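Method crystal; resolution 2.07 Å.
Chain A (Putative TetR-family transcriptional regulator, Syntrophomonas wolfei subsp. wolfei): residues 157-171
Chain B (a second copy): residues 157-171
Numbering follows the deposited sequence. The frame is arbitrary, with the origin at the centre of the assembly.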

# COMPACT_ATOMS: atom_id res chain seq x y z
N ALA A 157 -4.20 -12.40 -4.86
CA ALA A 157 -4.73 -12.04 -3.53
C ALA A 157 -4.01 -10.79 -3.03
O ALA A 157 -4.64 -9.84 -2.53
CB ALA A 157 -4.56 -13.22 -2.58
N HIS A 158 -2.70 -10.76 -3.24
CA HIS A 158 -1.91 -9.58 -2.92
C HIS A 158 -2.35 -8.35 -3.73
O HIS A 158 -2.45 -7.25 -3.18
CB HIS A 158 -0.41 -9.84 -3.12
CG HIS A 158 0.22 -10.61 -2.01
ND1 HIS A 158 0.27 -11.99 -1.98
CD2 HIS A 158 0.87 -10.19 -0.89
CE1 HIS A 158 0.93 -12.38 -0.90
NE2 HIS A 158 1.29 -11.31 -0.22
N SER A 159 -2.67 -8.53 -5.01
CA SER A 159 -3.13 -7.38 -5.80
C SER A 159 -4.45 -6.82 -5.34
O SER A 159 -4.63 -5.58 -5.36
CB SER A 159 -3.15 -7.70 -7.30
OG SER A 159 -4.25 -8.50 -7.70
N ILE A 160 -5.36 -7.70 -4.92
CA ILE A 160 -6.67 -7.28 -4.35
C ILE A 160 -6.45 -6.50 -3.07
O ILE A 160 -6.89 -5.36 -2.94
CB ILE A 160 -7.59 -8.47 -4.08
CG1 ILE A 160 -7.89 -9.23 -5.39
CG2 ILE A 160 -8.87 -7.98 -3.43
CD1 ILE A 160 -8.57 -10.63 -5.15
N LEU A 161 -5.67 -7.08 -2.16
CA LEU A 161 -5.37 -6.41 -0.92
C LEU A 161 -4.68 -5.09 -1.16
O LEU A 161 -5.06 -4.08 -0.57
CB LEU A 161 -4.53 -7.27 0.03
CG LEU A 161 -4.34 -6.68 1.45
CD1 LEU A 161 -5.65 -6.22 2.04
CD2 LEU A 161 -3.67 -7.68 2.38
N ALA A 162 -3.69 -5.08 -2.06
CA ALA A 162 -2.90 -3.86 -2.31
C ALA A 162 -3.75 -2.70 -2.81
O ALA A 162 -3.61 -1.55 -2.33
CB ALA A 162 -1.72 -4.16 -3.27
N ILE A 163 -4.60 -2.93 -3.80
CA ILE A 163 -5.42 -1.84 -4.34
C ILE A 163 -6.43 -1.37 -3.30
O ILE A 163 -6.79 -0.17 -3.21
CB ILE A 163 -6.08 -2.20 -5.70
CG1 ILE A 163 -6.62 -0.96 -6.43
CG2 ILE A 163 -7.20 -3.20 -5.56
CD1 ILE A 163 -5.75 0.24 -6.41
N GLU A 164 -6.93 -2.30 -2.52
CA GLU A 164 -7.87 -1.94 -1.46
C GLU A 164 -7.13 -1.08 -0.42
O GLU A 164 -7.63 -0.05 -0.02
CB GLU A 164 -8.46 -3.19 -0.81
CG GLU A 164 -9.46 -3.90 -1.70
CD GLU A 164 -10.03 -5.15 -1.10
OE1 GLU A 164 -9.41 -5.71 -0.18
OE2 GLU A 164 -11.09 -5.60 -1.58
N LYS A 165 -5.93 -1.47 -0.03
CA LYS A 165 -5.18 -0.70 0.95
C LYS A 165 -4.87 0.70 0.40
O LYS A 165 -4.93 1.71 1.10
CB LYS A 165 -3.80 -1.33 1.20
CG LYS A 165 -3.58 -2.28 2.29
CD LYS A 165 -2.10 -2.79 2.21
CE LYS A 165 -1.12 -1.91 3.00
NZ LYS A 165 -1.20 -2.13 4.51
N PHE A 166 -4.36 0.74 -0.81
CA PHE A 166 -3.90 2.00 -1.42
C PHE A 166 -5.06 2.98 -1.67
O PHE A 166 -4.94 4.15 -1.39
CB PHE A 166 -3.20 1.77 -2.74
CG PHE A 166 -2.52 3.02 -3.31
CD1 PHE A 166 -1.80 3.86 -2.49
CD2 PHE A 166 -2.59 3.30 -4.65
CE1 PHE A 166 -1.14 4.98 -2.98
CE2 PHE A 166 -1.94 4.43 -5.17
CZ PHE A 166 -1.21 5.27 -4.32
N SER A 167 -6.18 2.48 -2.18
CA SER A 167 -7.34 3.35 -2.42
C SER A 167 -7.98 3.80 -1.08
O SER A 167 -8.47 4.93 -0.97
CB SER A 167 -8.33 2.62 -3.33
OG SER A 167 -9.02 1.65 -2.55
N LEU A 168 -8.01 2.93 -0.05
CA LEU A 168 -8.46 3.34 1.30
C LEU A 168 -7.60 4.50 1.81
O LEU A 168 -8.09 5.51 2.29
CB LEU A 168 -8.34 2.16 2.30
CG LEU A 168 -8.85 2.36 3.73
CD1 LEU A 168 -10.32 2.91 3.74
CD2 LEU A 168 -8.68 1.02 4.55
N TYR A 169 -6.29 4.35 1.70
CA TYR A 169 -5.36 5.37 2.17
C TYR A 169 -5.61 6.71 1.46
O TYR A 169 -5.64 7.76 2.11
CB TYR A 169 -3.92 4.89 1.99
CG TYR A 169 -2.84 5.95 1.86
CD1 TYR A 169 -2.21 6.48 2.96
CD2 TYR A 169 -2.42 6.37 0.60
CE1 TYR A 169 -1.18 7.44 2.81
CE2 TYR A 169 -1.38 7.30 0.45
CZ TYR A 169 -0.78 7.84 1.55
OH TYR A 169 0.25 8.76 1.39
N LYS A 170 -5.83 6.69 0.16
CA LYS A 170 -6.09 7.93 -0.58
C LYS A 170 -7.42 8.59 -0.21
O LYS A 170 -7.56 9.82 -0.31
CB LYS A 170 -6.02 7.71 -2.09
CG LYS A 170 -4.63 7.35 -2.59
CD LYS A 170 -4.46 7.40 -4.17
CE LYS A 170 -4.71 8.78 -4.82
NZ LYS A 170 -3.89 9.04 -6.06
N TRP A 171 -8.39 7.80 0.22
CA TRP A 171 -9.67 8.38 0.67
C TRP A 171 -9.55 8.92 2.08
O TRP A 171 -9.68 10.14 2.30
CB TRP A 171 -10.78 7.36 0.59
CG TRP A 171 -12.04 7.75 1.28
CD1 TRP A 171 -12.80 8.86 1.06
CD2 TRP A 171 -12.73 6.99 2.28
NE1 TRP A 171 -13.90 8.85 1.88
CE2 TRP A 171 -13.89 7.71 2.63
CE3 TRP A 171 -12.49 5.76 2.90
CZ2 TRP A 171 -14.79 7.25 3.59
CZ3 TRP A 171 -13.40 5.31 3.85
CH2 TRP A 171 -14.52 6.06 4.19
N ALA B 157 -3.46 2.09 -13.37
CA ALA B 157 -2.20 2.72 -12.95
C ALA B 157 -2.07 2.62 -11.43
O ALA B 157 -1.01 2.25 -10.90
CB ALA B 157 -2.17 4.17 -13.42
N HIS B 158 -3.18 2.86 -10.73
CA HIS B 158 -3.22 2.67 -9.29
C HIS B 158 -2.96 1.22 -8.89
O HIS B 158 -2.22 0.97 -7.93
CB HIS B 158 -4.57 3.15 -8.72
CG HIS B 158 -4.67 4.63 -8.57
ND1 HIS B 158 -5.13 5.45 -9.57
CD2 HIS B 158 -4.40 5.43 -7.51
CE1 HIS B 158 -5.15 6.70 -9.14
NE2 HIS B 158 -4.71 6.72 -7.90
N SER B 159 -3.48 0.24 -9.63
CA SER B 159 -3.21 -1.15 -9.28
C SER B 159 -1.77 -1.55 -9.45
O SER B 159 -1.25 -2.33 -8.62
CB SER B 159 -4.14 -2.11 -10.05
OG SER B 159 -3.78 -2.30 -11.40
N ILE B 160 -1.11 -1.01 -10.48
CA ILE B 160 0.33 -1.24 -10.71
C ILE B 160 1.14 -0.65 -9.57
O ILE B 160 1.91 -1.34 -8.91
CB ILE B 160 0.81 -0.65 -12.04
CG1 ILE B 160 0.06 -1.30 -13.22
CG2 ILE B 160 2.32 -0.84 -12.17
CD1 ILE B 160 0.28 -0.53 -14.58
N LEU B 161 0.87 0.62 -9.27
CA LEU B 161 1.55 1.27 -8.17
C LEU B 161 1.30 0.55 -6.86
O LEU B 161 2.24 0.30 -6.12
CB LEU B 161 1.16 2.75 -8.03
CG LEU B 161 2.01 3.54 -7.00
CD1 LEU B 161 3.49 3.31 -7.19
CD2 LEU B 161 1.70 5.03 -7.07
N ALA B 162 0.05 0.18 -6.60
CA ALA B 162 -0.31 -0.46 -5.32
C ALA B 162 0.43 -1.77 -5.09
O ALA B 162 0.95 -2.03 -3.98
CB ALA B 162 -1.85 -0.64 -5.21
N ILE B 163 0.45 -2.65 -6.08
CA ILE B 163 1.11 -3.94 -5.89
C ILE B 163 2.62 -3.75 -5.75
O ILE B 163 3.33 -4.49 -5.02
CB ILE B 163 0.74 -4.98 -6.99
CG1 ILE B 163 1.14 -6.41 -6.61
CG2 ILE B 163 1.36 -4.66 -8.33
CD1 ILE B 163 0.86 -6.81 -5.20
N GLU B 164 3.15 -2.79 -6.48
CA GLU B 164 4.57 -2.49 -6.38
C GLU B 164 4.87 -1.97 -4.97
O GLU B 164 5.80 -2.41 -4.33
CB GLU B 164 4.99 -1.47 -7.44
CG GLU B 164 5.03 -2.06 -8.84
CD GLU B 164 5.41 -1.07 -9.90
OE1 GLU B 164 5.28 0.14 -9.66
OE2 GLU B 164 5.80 -1.52 -10.99
N LYS B 165 4.05 -1.06 -4.45
CA LYS B 165 4.27 -0.53 -3.12
C LYS B 165 4.16 -1.64 -2.07
O LYS B 165 4.93 -1.71 -1.11
CB LYS B 165 3.16 0.46 -2.74
CG LYS B 165 3.30 1.90 -2.96
CD LYS B 165 1.96 2.60 -2.55
CE LYS B 165 1.93 3.00 -1.07
NZ LYS B 165 2.77 4.25 -0.77
N PHE B 166 3.11 -2.42 -2.17
CA PHE B 166 2.82 -3.46 -1.16
C PHE B 166 3.87 -4.57 -1.16
O PHE B 166 4.31 -4.99 -0.11
CB PHE B 166 1.46 -4.10 -1.38
CG PHE B 166 1.03 -5.03 -0.25
CD1 PHE B 166 1.20 -4.67 1.07
CD2 PHE B 166 0.41 -6.23 -0.52
CE1 PHE B 166 0.78 -5.47 2.12
CE2 PHE B 166 -0.01 -7.06 0.52
CZ PHE B 166 0.17 -6.67 1.85
N SER B 167 4.28 -5.02 -2.33
CA SER B 167 5.31 -6.08 -2.40
C SER B 167 6.70 -5.53 -1.98
O SER B 167 7.49 -6.25 -1.36
CB SER B 167 5.33 -6.66 -3.82
OG SER B 167 5.98 -5.74 -4.68
N LEU B 168 7.02 -4.26 -2.30
CA LEU B 168 8.25 -3.62 -1.79
C LEU B 168 8.25 -3.63 -0.26
O LEU B 168 9.22 -3.99 0.39
CB LEU B 168 8.35 -2.15 -2.28
CG LEU B 168 9.61 -1.34 -1.93
CD1 LEU B 168 10.91 -2.12 -2.34
CD2 LEU B 168 9.51 0.10 -2.58
N TYR B 169 7.14 -3.20 0.33
CA TYR B 169 7.02 -3.14 1.78
C TYR B 169 7.24 -4.52 2.42
O TYR B 169 7.96 -4.64 3.40
CB TYR B 169 5.67 -2.54 2.16
CG TYR B 169 5.11 -2.90 3.52
CD1 TYR B 169 5.41 -2.17 4.66
CD2 TYR B 169 4.21 -3.96 3.66
CE1 TYR B 169 4.85 -2.51 5.90
CE2 TYR B 169 3.63 -4.28 4.89
CZ TYR B 169 3.96 -3.56 6.01
OH TYR B 169 3.37 -3.89 7.23
N LYS B 170 6.67 -5.56 1.83
CA LYS B 170 6.85 -6.91 2.38
C LYS B 170 8.28 -7.43 2.25
O LYS B 170 8.72 -8.26 3.07
CB LYS B 170 5.87 -7.91 1.74
CG LYS B 170 4.41 -7.64 2.09
CD LYS B 170 3.41 -8.81 1.68
CE LYS B 170 3.68 -10.16 2.36
NZ LYS B 170 2.44 -10.99 2.60
N TRP B 171 9.01 -6.96 1.25
CA TRP B 171 10.42 -7.37 1.13
C TRP B 171 11.30 -6.57 2.08
O TRP B 171 11.91 -7.14 3.00
CB TRP B 171 10.90 -7.19 -0.30
CG TRP B 171 12.38 -7.29 -0.48
CD1 TRP B 171 13.19 -8.34 -0.14
CD2 TRP B 171 13.23 -6.33 -1.11
NE1 TRP B 171 14.49 -8.07 -0.49
CE2 TRP B 171 14.53 -6.84 -1.09
CE3 TRP B 171 13.00 -5.08 -1.69
CZ2 TRP B 171 15.62 -6.14 -1.62
CZ3 TRP B 171 14.09 -4.39 -2.22
CH2 TRP B 171 15.37 -4.92 -2.17
O HOH W 1 -2.75 -3.95 -6.68
O HOH W 2 -0.71 -0.95 -1.71
O HOH W 3 0.56 -3.45 6.25
O HOH W 4 1.99 6.87 -0.19

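Each stretch is part of a longer helix, and an exact two-fold axis relates the two copies, so each contact between unlike residues occurs twice and those on the axis once. The helices cross at 103°, and their axes come within 8.0 Å. The small side chain of alanine suits so close an approach: CA of Ala A162 lies 5.2 Å from CA of Ala B162, and CB of Ala A162 4.0 Å from CB of Ala B162. The helix hydrogen bonds run regularly until a wider pi-type turn at 169-171.

The side chain of Phe A166 enters a hole formed by His B158, Leu B161, Ala B162 and Lys B165. A large flat ring fills such a space well: its CZ touches CD2 of Leu B161 at 4.0 Å, while CB of Phe A166 rests 3.7 Å from CB of Ala B162. The aliphatic part of Lys B165 serves as a wall, its CD 3.9 Å from CE1 of Phe A166. The rings of Phe A166 and His B158 meet rim to rim, their planes at 41°. Ile A163 points its CA-to-CB bond sideways, but CD1 reaches back to 3.9 Å from CB of His B158.

NZ of Lys A170 donates a hydrogen bond to NE2 of His B158 at 3.1 Å, approaching at the ring edge, where the nitrogen lone pair lies. As acceptor, that NE2 carries no proton.

Backbone carbonyls already engaged in the helix can accept a second hydrogen bond, and water 2 donates to O of Ala A162 and O of Ala B162, both at 3.0 Å; water 1 likewise joins the carbonyls of Ser A159 and Ser B159. Water 3 accepts from Lys A165 NZ at 2.8 Å and donates weakly to Tyr B169 OH at 3.0 Å.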